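Local coordinates for uncharacterized protein (Alicyclobacillus acidocaldarius subsp. acidocaldarius, PDB 3RQB) that is of unconfirmed function but, with two hotdog-fold thioesterase-like domains in one chain, probably hydrolyses acyl-CoA thioesters, at residues B[169-174]-B[229-234]; B[135-140]-B[149-154]; B[74-79]-B[98-103]. All coordinates share one frame; numbering follows the deposited sequence.

Interaction 1: B[169-174]-B[229-234]; sequences YQWMRD and ELLGVA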
loop_
_atom_site.group_PDB
_atom_site.type_symbol
_atom_site.label_atom_id
_atom_site.label_comp_id
_atom_site.label_asym_id
_atom_site.label_seq_id
_atom_site.Cartn_x
_atom_site.Cartn_y
_atom_site.Cartn_z
ATOM N N TYR B 169 -19.895 -1.553 -4.891
ATOM C CA TYR B 169 -20.317 -2.061 -3.581
ATOM C C TYR B 169 -20.712 -3.526 -3.724
ATOM O O TYR B 169 -21.397 -3.891 -4.679
ATOM C CB TYR B 169 -21.533 -1.309 -3.035
ATOM C CG TYR B 169 -21.382 0.191 -2.861
ATOM C CD1 TYR B 169 -20.132 0.802 -2.837
ATOM C CD2 TYR B 169 -22.510 0.997 -2.713
ATOM C CE1 TYR B 169 -20.018 2.188 -2.675
ATOM C CE2 TYR B 169 -22.409 2.369 -2.550
ATOM C CZ TYR B 169 -21.167 2.967 -2.533
ATOM O OH TYR B 169 -21.083 4.341 -2.371
ATOM N N GLN B 170 -20.287 -4.368 -2.788
ATOM C CA GLN B 170 -20.753 -5.747 -2.787
ATOM C C GLN B 170 -20.802 -6.390 -1.406
ATOM O O GLN B 170 -19.984 -6.103 -0.527
ATOM C CB GLN B 170 -19.895 -6.599 -3.721
ATOM C CG GLN B 170 -18.477 -6.834 -3.229
ATOM C CD GLN B 170 -17.538 -7.244 -4.358
ATOM O OE1 GLN B 170 -17.744 -6.867 -5.519
ATOM N NE2 GLN B 170 -16.499 -8.017 -4.022
ATOM N N TRP B 171 -21.779 -7.267 -1.227
ATOM C CA TRP B 171 -21.769 -8.166 -0.096
ATOM C C TRP B 171 -20.961 -9.364 -0.532
ATOM O O TRP B 171 -21.115 -9.858 -1.653
ATOM C CB TRP B 171 -23.181 -8.604 0.272
ATOM C CG TRP B 171 -24.022 -7.503 0.833
ATOM C CD1 TRP B 171 -25.106 -6.911 0.245
ATOM C CD2 TRP B 171 -23.846 -6.855 2.099
ATOM N NE1 TRP B 171 -25.615 -5.937 1.065
ATOM C CE2 TRP B 171 -24.864 -5.881 2.211
ATOM C CE3 TRP B 171 -22.926 -7.002 3.149
ATOM C CZ2 TRP B 171 -24.989 -5.055 3.334
ATOM C CZ3 TRP B 171 -23.051 -6.182 4.266
ATOM C CH2 TRP B 171 -24.075 -5.221 4.346
HETATM N N MSE B 172 -20.085 -9.821 0.348
HETATM C CA MSE B 172 -19.231 -10.949 0.031
HETATM C C MSE B 172 -18.866 -11.729 1.287
HETATM O O MSE B 172 -18.716 -11.163 2.380
HETATM C CB MSE B 172 -17.956 -10.453 -0.647
HETATM C CG MSE B 172 -17.095 -9.634 0.293
HETATM SE SE MSE B 172 -15.944 -8.349 -0.581
HETATM C CE MSE B 172 -15.323 -7.409 1.005
ATOM N N ARG B 173 -18.715 -13.035 1.109
ATOM C CA ARG B 173 -18.227 -13.921 2.146
ATOM C C ARG B 173 -17.570 -15.101 1.461
ATOM O O ARG B 173 -17.718 -15.289 0.255
ATOM C CB ARG B 173 -19.360 -14.393 3.053
ATOM C CG ARG B 173 -20.367 -15.298 2.373
ATOM C CD ARG B 173 -21.237 -15.997 3.408
ATOM N NE ARG B 173 -22.414 -16.638 2.821
ATOM C CZ ARG B 173 -22.374 -17.747 2.085
ATOM N NH1 ARG B 173 -21.208 -18.326 1.830
ATOM N NH2 ARG B 173 -23.495 -18.275 1.599
ATOM N N ASP B 174 -16.798 -15.868 2.217
ATOM C CA ASP B 174 -16.328 -17.154 1.730
ATOM C C ASP B 174 -17.539 -17.994 1.396
ATOM O O ASP B 174 -18.552 -17.940 2.090
ATOM C CB ASP B 174 -15.526 -17.886 2.804
ATOM C CG ASP B 174 -14.327 -17.088 3.288
ATOM O OD1 ASP B 174 -14.330 -16.646 4.466
ATOM O OD2 ASP B 174 -13.382 -16.909 2.486
ATOM N N GLU B 229 -21.619 -12.092 6.382
ATOM C CA GLU B 229 -21.222 -11.445 5.132
ATOM C C GLU B 229 -20.586 -10.083 5.400
ATOM O O GLU B 229 -20.786 -9.497 6.462
ATOM C CB GLU B 229 -22.420 -11.291 4.185
ATOM C CG GLU B 229 -22.946 -12.603 3.644
ATOM C CD GLU B 229 -24.027 -12.425 2.595
ATOM O OE1 GLU B 229 -23.686 -12.046 1.444
ATOM O OE2 GLU B 229 -25.211 -12.675 2.930
ATOM N N LEU B 230 -19.804 -9.591 4.442
ATOM C CA LEU B 230 -19.157 -8.288 4.583
ATOM C C LEU B 230 -19.438 -7.385 3.396
ATOM O O LEU B 230 -19.806 -7.848 2.309
ATOM C CB LEU B 230 -17.653 -8.454 4.727
ATOM C CG LEU B 230 -17.267 -9.559 5.697
ATOM C CD1 LEU B 230 -15.769 -9.775 5.658
ATOM C CD2 LEU B 230 -17.749 -9.201 7.089
ATOM N N LEU B 231 -19.251 -6.088 3.613
ATOM C CA LEU B 231 -19.446 -5.125 2.551
ATOM C C LEU B 231 -18.128 -4.532 2.115
ATOM O O LEU B 231 -17.488 -3.803 2.871
ATOM C CB LEU B 231 -20.355 -3.999 3.012
ATOM C CG LEU B 231 -20.672 -3.102 1.823
ATOM C CD1 LEU B 231 -21.625 -3.841 0.902
ATOM C CD2 LEU B 231 -21.244 -1.759 2.259
ATOM N N GLY B 232 -17.708 -4.856 0.902
ATOM C CA GLY B 232 -16.549 -4.204 0.323
ATOM C C GLY B 232 -16.925 -2.981 -0.497
ATOM O O GLY B 232 -18.012 -2.906 -1.072
ATOM N N VAL B 233 -16.011 -2.022 -0.558
ATOM C CA VAL B 233 -16.151 -0.870 -1.430
ATOM C C VAL B 233 -14.835 -0.658 -2.155
ATOM O O VAL B 233 -13.827 -0.314 -1.538
ATOM C CB VAL B 233 -16.442 0.412 -0.632
ATOM C CG1 VAL B 233 -16.566 1.611 -1.585
ATOM C CG2 VAL B 233 -17.690 0.240 0.232
ATOM N N ALA B 234 -14.846 -0.816 -3.468
ATOM C CA ALA B 234 -13.638 -0.600 -4.235
ATOM C C ALA B 234 -13.867 0.561 -5.172
ATOM O O ALA B 234 -14.885 0.626 -5.863
ATOM C CB ALA B 234 -13.269 -1.849 -5.010
#
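Over one face of the Trp171 indole sits the CD1 methyl of Leu231, 4.0 Å from the centroid of the six-membered ring and 12° off its normal, a CH-pi contact. Leu231 CB meets the same ring at CZ3. Trp171 has CG anti to its carbonyl carbon (chi1 -69°), whereas Leu231 has CG anti to its backbone N. The Tyr169 ring meets CG1 of Val233 at its edge, near the ring plane, 3.7 Å from CE1. Both pairs are non-hydrogen-bonded and share one face of the antiparallel ladder. Between and beyond them, Gln170 with Gly232 and Met172 with Leu230 are the hydrogen-bonded pairs; Met172 N to Leu230 O and Leu230 N to Met172 O, both 2.8 Å, are the shortest of their four bonds. On the other face Met172, a selenomethionine, takes the crowded first torsion (chi1 67°) and runs out extended, so that its CE lies 3.5 Å from Gly232 CA, where a beta carbon would probably crowd it. Glu229 CG packs on Arg173 CD at 3.8 Å, but their charged groups do not pair: Glu229 OE2 forms a salt bridge with Arg153, and Arg173 NH1 turns to Asp174 O and Asp175. The chemistry implies a division of labour: backbone bonds set the register, apolar contacts fill the Trp171 and Tyr169 face, Met172 reaches over Gly232 on the other, and charges find outside partners.

Interaction 2: B[135-140]-B[149-154]; sequences VPRFVA and WYHVRL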
loop_
_atom_site.group_PDB
_atom_site.type_symbol
_atom_site.label_atom_id
_atom_site.label_comp_id
_atom_site.label_asym_id
_atom_site.label_seq_id
_atom_site.Cartn_x
_atom_site.Cartn_y
_atom_site.Cartn_z
ATOM N N VAL B 135 -30.376 -8.083 -1.603
ATOM C CA VAL B 135 -29.478 -8.221 -2.741
ATOM C C VAL B 135 -29.327 -9.682 -3.124
ATOM O O VAL B 135 -29.023 -10.523 -2.280
ATOM C CB VAL B 135 -28.087 -7.637 -2.443
ATOM C CG1 VAL B 135 -27.210 -7.690 -3.687
ATOM C CG2 VAL B 135 -28.216 -6.206 -1.934
ATOM N N PRO B 136 -29.557 -9.987 -4.406
ATOM C CA PRO B 136 -29.399 -11.325 -4.987
ATOM C C PRO B 136 -27.933 -11.669 -5.208
ATOM O O PRO B 136 -27.130 -10.793 -5.538
ATOM C CB PRO B 136 -30.082 -11.186 -6.341
ATOM C CG PRO B 136 -29.816 -9.768 -6.721
ATOM C CD PRO B 136 -29.856 -8.974 -5.431
ATOM N N ARG B 137 -27.588 -12.939 -5.052
ATOM C CA ARG B 137 -26.233 -13.363 -5.352
ATOM C C ARG B 137 -25.951 -13.126 -6.831
ATOM O O ARG B 137 -26.815 -13.316 -7.697
ATOM C CB ARG B 137 -26.022 -14.833 -4.999
ATOM C CG ARG B 137 -24.642 -15.351 -5.365
ATOM C CD ARG B 137 -24.488 -16.838 -5.089
ATOM N NE ARG B 137 -23.092 -17.196 -4.828
ATOM C CZ ARG B 137 -22.641 -18.446 -4.729
ATOM N NH1 ARG B 137 -23.473 -19.468 -4.881
ATOM N NH2 ARG B 137 -21.354 -18.675 -4.487
ATOM N N PHE B 138 -24.731 -12.700 -7.110
ATOM C CA PHE B 138 -24.327 -12.383 -8.466
ATOM C C PHE B 138 -23.544 -13.539 -9.068
ATOM O O PHE B 138 -22.538 -13.967 -8.515
ATOM C CB PHE B 138 -23.477 -11.113 -8.452
ATOM C CG PHE B 138 -22.512 -11.019 -9.590
ATOM C CD1 PHE B 138 -22.870 -10.376 -10.769
ATOM C CD2 PHE B 138 -21.240 -11.565 -9.483
ATOM C CE1 PHE B 138 -21.978 -10.283 -11.820
ATOM C CE2 PHE B 138 -20.344 -11.481 -10.529
ATOM C CZ PHE B 138 -20.713 -10.839 -11.701
ATOM N N VAL B 139 -24.008 -14.056 -10.196
ATOM C CA VAL B 139 -23.289 -15.131 -10.874
ATOM C C VAL B 139 -22.862 -14.729 -12.275
ATOM O O VAL B 139 -23.697 -14.519 -13.158
ATOM C CB VAL B 139 -24.119 -16.417 -10.952
ATOM C CG1 VAL B 139 -24.150 -17.105 -9.590
ATOM C CG2 VAL B 139 -25.528 -16.112 -11.466
ATOM N N ALA B 140 -21.552 -14.627 -12.467
ATOM C CA ALA B 140 -20.991 -14.277 -13.761
ATOM C C ALA B 140 -21.302 -15.360 -14.792
ATOM O O ALA B 140 -21.268 -16.553 -14.482
ATOM C CB ALA B 140 -19.490 -14.061 -13.645
ATOM N N TRP B 149 -15.553 -19.944 -5.025
ATOM C CA TRP B 149 -15.165 -20.016 -3.624
ATOM C C TRP B 149 -15.678 -18.825 -2.828
ATOM O O TRP B 149 -15.318 -18.644 -1.658
ATOM C CB TRP B 149 -13.642 -20.112 -3.504
ATOM C CG TRP B 149 -13.088 -21.291 -4.223
ATOM C CD1 TRP B 149 -12.129 -21.292 -5.202
ATOM C CD2 TRP B 149 -13.483 -22.646 -4.043
ATOM N NE1 TRP B 149 -11.894 -22.578 -5.630
ATOM C CE2 TRP B 149 -12.711 -23.428 -4.934
ATOM C CE3 TRP B 149 -14.408 -23.281 -3.209
ATOM C CZ2 TRP B 149 -12.840 -24.813 -5.011
ATOM C CZ3 TRP B 149 -14.536 -24.652 -3.286
ATOM C CH2 TRP B 149 -13.757 -25.406 -4.184
ATOM N N TYR B 150 -16.471 -17.981 -3.478
ATOM C CA TYR B 150 -17.013 -16.810 -2.806
ATOM C C TYR B 150 -18.481 -16.626 -3.102
ATOM O O TYR B 150 -18.957 -16.943 -4.199
ATOM C CB TYR B 150 -16.212 -15.550 -3.157
ATOM C CG TYR B 150 -14.784 -15.672 -2.697
ATOM C CD1 TYR B 150 -14.415 -15.302 -1.408
ATOM C CD2 TYR B 150 -13.815 -16.210 -3.531
ATOM C CE1 TYR B 150 -13.109 -15.443 -0.972
ATOM C CE2 TYR B 150 -12.508 -16.355 -3.111
ATOM C CZ TYR B 150 -12.154 -15.971 -1.829
ATOM O OH TYR B 150 -10.845 -16.122 -1.414
ATOM N N HIS B 151 -19.197 -16.133 -2.099
ATOM C CA HIS B 151 -20.585 -15.761 -2.281
ATOM C C HIS B 151 -20.672 -14.243 -2.329
ATOM O O HIS B 151 -20.549 -13.560 -1.312
ATOM C CB HIS B 151 -21.447 -16.312 -1.140
ATOM C CG HIS B 151 -22.915 -16.083 -1.329
ATOM N ND1 HIS B 151 -23.527 -14.882 -1.032
ATOM C CD2 HIS B 151 -23.893 -16.901 -1.790
ATOM C CE1 HIS B 151 -24.817 -14.972 -1.305
ATOM N NE2 HIS B 151 -25.065 -16.187 -1.762
ATOM N N VAL B 152 -20.933 -13.721 -3.516
ATOM C CA VAL B 152 -21.007 -12.283 -3.703
ATOM C C VAL B 152 -22.413 -11.851 -4.093
ATOM O O VAL B 152 -22.991 -12.347 -5.067
ATOM C CB VAL B 152 -20.035 -11.813 -4.798
ATOM C CG1 VAL B 152 -20.081 -10.299 -4.933
ATOM C CG2 VAL B 152 -18.627 -12.303 -4.501
ATOM N N ARG B 153 -22.970 -10.931 -3.320
ATOM C CA ARG B 153 -24.174 -10.249 -3.744
ATOM C C ARG B 153 -23.737 -8.866 -4.239
ATOM O O ARG B 153 -23.271 -8.032 -3.463
ATOM C CB ARG B 153 -25.181 -10.161 -2.597
ATOM C CG ARG B 153 -24.970 -11.224 -1.536
ATOM C CD ARG B 153 -26.096 -11.239 -0.524
ATOM N NE ARG B 153 -27.136 -12.179 -0.923
ATOM C CZ ARG B 153 -27.515 -13.222 -0.193
ATOM N NH1 ARG B 153 -26.950 -13.450 0.984
ATOM N NH2 ARG B 153 -28.470 -14.032 -0.634
ATOM N N LEU B 154 -23.850 -8.640 -5.542
ATOM C CA LEU B 154 -23.419 -7.367 -6.098
ATOM C C LEU B 154 -24.510 -6.318 -5.981
ATOM O O LEU B 154 -25.680 -6.566 -6.301
ATOM C CB LEU B 154 -22.982 -7.496 -7.554
ATOM C CG LEU B 154 -22.485 -6.158 -8.111
ATOM C CD1 LEU B 154 -21.126 -5.775 -7.534
ATOM C CD2 LEU B 154 -22.419 -6.213 -9.615
#
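Three hydrogen bonds of unequal quality join the irregular segment 135-140 to segment 149-154, on strand 150-156. The best is purely backbone: Phe138 N gives to Val152 O at 2.7 Å, nearly straight at 177° and nearly along the C=O axis. Arg137 NH2 reaches Tyr150 O at 3.0 Å, with the oxygen in the guanidinium plane although the nitrogen stands above the carbonyl plane. The third, from Arg153 NE to Val135 O, is weak and bent. Contacts over flat faces form the second group. The Arg137 chain is extended from CG to NE, with CG anti to the backbone N (chi1 177°), and so runs across the face of the His151 ring: CG lies 4.0 Å from the ring centroid in a CH-pi contact, and NE comes 3.2 Å from His151 CD2. The guanidinium and imidazole planes are only 19° apart, and with His151 CE1 also over the Arg153 guanidinium, two nearby positive charges would probably disfavour protonation of His151. Apolar contacts complete the account: Val135 CG1 packs on Arg153 CB at 3.4 Å, while Phe138 CB and Leu154 CB lie side by side. Strand 150-156 is an outermost strand of its sheet within this chain, and the loop segment crosses it obliquely; His151 and Arg153 bond to neighbouring strand 168-174, Arg153 also pairs with Glu229, and Tyr150 packs against helix 182-188.

Interaction 3: B[74-79]-B[98-103]; sequences KVAPFV and MMQDGE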
loop_
_atom_site.group_PDB
_atom_site.type_symbol
_atom_site.label_atom_id
_atom_site.label_comp_id
_atom_site.label_asym_id
_atom_site.label_seq_id
_atom_site.Cartn_x
_atom_site.Cartn_y
_atom_site.Cartn_z
ATOM N N LYS B 74 3.075 -20.641 -11.565
ATOM C CA LYS B 74 2.654 -21.874 -12.230
ATOM C C LYS B 74 1.770 -22.634 -11.258
ATOM O O LYS B 74 1.802 -22.337 -10.056
ATOM C CB LYS B 74 3.863 -22.730 -12.620
ATOM C CG LYS B 74 4.770 -22.119 -13.694
ATOM C CD LYS B 74 5.895 -21.263 -13.105
ATOM C CE LYS B 74 7.057 -21.122 -14.092
ATOM N NZ LYS B 74 6.684 -21.551 -15.483
ATOM N N VAL B 75 0.982 -23.610 -11.721
ATOM C CA VAL B 75 0.239 -24.327 -10.699
ATOM C C VAL B 75 1.124 -25.526 -10.470
ATOM O O VAL B 75 1.096 -26.553 -11.159
ATOM C CB VAL B 75 -1.123 -24.796 -11.246
ATOM C CG1 VAL B 75 -1.957 -25.384 -10.129
ATOM C CG2 VAL B 75 -1.857 -23.634 -11.924
ATOM N N ALA B 76 1.899 -25.347 -9.418
ATOM C CA ALA B 76 3.023 -26.188 -9.113
ATOM C C ALA B 76 3.222 -26.119 -7.628
ATOM O O ALA B 76 2.742 -25.190 -6.983
ATOM C CB ALA B 76 4.276 -25.714 -9.850
ATOM N N PRO B 77 3.916 -27.102 -7.072
ATOM C CA PRO B 77 4.502 -26.782 -5.775
ATOM C C PRO B 77 5.362 -25.522 -5.900
ATOM O O PRO B 77 5.886 -25.197 -6.979
ATOM C CB PRO B 77 5.396 -27.986 -5.489
ATOM C CG PRO B 77 4.838 -29.091 -6.320
ATOM C CD PRO B 77 4.287 -28.441 -7.552
ATOM N N PHE B 78 5.467 -24.815 -4.781
ATOM C CA PHE B 78 6.290 -23.628 -4.634
ATOM C C PHE B 78 6.923 -23.691 -3.266
ATOM O O PHE B 78 6.591 -24.560 -2.452
ATOM C CB PHE B 78 5.458 -22.365 -4.705
ATOM C CG PHE B 78 4.393 -22.312 -3.673
ATOM C CD1 PHE B 78 4.662 -21.832 -2.415
ATOM C CD2 PHE B 78 3.119 -22.771 -3.956
ATOM C CE1 PHE B 78 3.672 -21.792 -1.463
ATOM C CE2 PHE B 78 2.123 -22.740 -3.001
ATOM C CZ PHE B 78 2.397 -22.247 -1.761
ATOM N N VAL B 79 7.856 -22.779 -3.033
ATOM C CA VAL B 79 8.543 -22.689 -1.762
ATOM C C VAL B 79 8.529 -21.247 -1.266
ATOM O O VAL B 79 8.712 -20.316 -2.049
ATOM C CB VAL B 79 9.982 -23.184 -1.915
ATOM C CG1 VAL B 79 10.974 -22.143 -1.422
ATOM C CG2 VAL B 79 10.152 -24.490 -1.185
HETATM N N MSE B 98 8.510 -16.237 -2.482
HETATM C CA MSE B 98 7.967 -17.497 -2.982
HETATM C C MSE B 98 8.659 -17.907 -4.277
HETATM O O MSE B 98 8.662 -17.154 -5.246
HETATM C CB MSE B 98 6.456 -17.391 -3.210
HETATM C CG MSE B 98 5.857 -18.624 -3.886
HETATM SE SE MSE B 98 4.011 -18.373 -4.464
HETATM C CE MSE B 98 3.192 -17.892 -2.728
HETATM N N MSE B 99 9.235 -19.106 -4.287
HETATM C CA MSE B 99 9.943 -19.611 -5.461
HETATM C C MSE B 99 9.346 -20.895 -6.010
HETATM O O MSE B 99 8.906 -21.753 -5.256
HETATM C CB MSE B 99 11.415 -19.846 -5.125
HETATM C CG MSE B 99 12.219 -18.568 -5.024
HETATM SE SE MSE B 99 13.729 -18.724 -3.812
HETATM C CE MSE B 99 12.755 -19.068 -2.136
ATOM N N GLN B 100 9.336 -21.003 -7.335
ATOM C CA GLN B 100 9.040 -22.253 -8.034
ATOM C C GLN B 100 10.135 -22.495 -9.054
ATOM O O GLN B 100 10.485 -21.586 -9.813
ATOM C CB GLN B 100 7.722 -22.152 -8.783
ATOM C CG GLN B 100 6.527 -22.525 -7.982
ATOM C CD GLN B 100 5.259 -22.153 -8.696
ATOM O OE1 GLN B 100 5.239 -21.203 -9.483
ATOM N NE2 GLN B 100 4.189 -22.903 -8.441
ATOM N N ASP B 101 10.672 -23.711 -9.091
ATOM C CA ASP B 101 11.717 -24.030 -10.060
ATOM C C ASP B 101 12.892 -23.054 -9.941
ATOM O O ASP B 101 13.434 -22.604 -10.953
ATOM C CB ASP B 101 11.169 -23.977 -11.493
ATOM C CG ASP B 101 9.898 -24.788 -11.668
ATOM O OD1 ASP B 101 9.996 -26.034 -11.713
ATOM O OD2 ASP B 101 8.807 -24.176 -11.778
ATOM N N GLY B 102 13.267 -22.711 -8.712
ATOM C CA GLY B 102 14.432 -21.873 -8.468
ATOM C C GLY B 102 14.296 -20.386 -8.772
ATOM O O GLY B 102 15.202 -19.607 -8.494
ATOM N N GLU B 103 13.169 -19.970 -9.330
ATOM C CA GLU B 103 13.004 -18.563 -9.673
ATOM C C GLU B 103 12.008 -17.870 -8.741
ATOM O O GLU B 103 11.081 -18.503 -8.222
ATOM C CB GLU B 103 12.598 -18.406 -11.143
ATOM C CG GLU B 103 13.764 -18.535 -12.123
ATOM C CD GLU B 103 13.328 -18.467 -13.582
ATOM O OE1 GLU B 103 12.658 -19.416 -14.048
ATOM O OE2 GLU B 103 13.659 -17.464 -14.259
#
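Gln100 sets CG anti to its carbonyl carbon (chi1 -88°) and extends beyond it (chi2 169°), a shape that carries its amide into the bend of backbone formed by residues 74 to 77. Met98, by contrast, has CG anti to the backbone N and bends at chi3, while Phe78 takes the crowded first torsion (chi1 58°), and these choices bring selenium and ring together. Three carbonyls surround the two N-H groups of Gln100 NE2, so one hydrogen must be shared: Lys74 O at 2.9 Å in a nearly straight bond, Pro77 O at 3.2 Å, and Ala76 O through a weak bond. Lys74 O and Pro77 O lie in or close to the amide plane, yet the nitrogen stands above both carbonyl planes. Gln100 OE1 accepts a weak bond from Lys74 N, so one side chain addresses both the donor and the acceptor of the same residue. An alanine here would remove the amide and would probably leave the segment before strand 77-87 less firmly held to the hairpin. Met98, a selenomethionine, places SE 4.3 Å from the centroid of the Phe78 ring, over its face, a Met-aromatic contact. Backbone bonds close the Val79-Met99 pair in both directions, with Met99 N to Val79 O at 2.6 Å. A type I' turn from Gln100 to Glu103 leads into strand 103-113. The contact joins the open ends of the hairpin 77-87 and 91-100, flanked by strands 25-28 and 103-113, while Phe78 and Met98 pack against helix 41-53.

Read from the N terminus, interaction 3 comes first, bringing the ends of the hairpin 77-87 and 91-100 together within the N-terminal thioesterase domain. Interaction 2 follows in the C-terminal one, closing a loop of eight residues between 135-140 and 149-154. Interaction 1 then spans 54 residues, about a third of them helical, to join strands 168-174 and 230-240. The three closures run in series, neither nesting nor crossing. Interactions 1 and 2 touch through neighbouring strands 150-156 and 168-174 and the Glu229-Arg153 salt bridge, and together build up one edge of the C-terminal half. Interaction 3 stands apart, its centre about 31 Å from that of interaction 1.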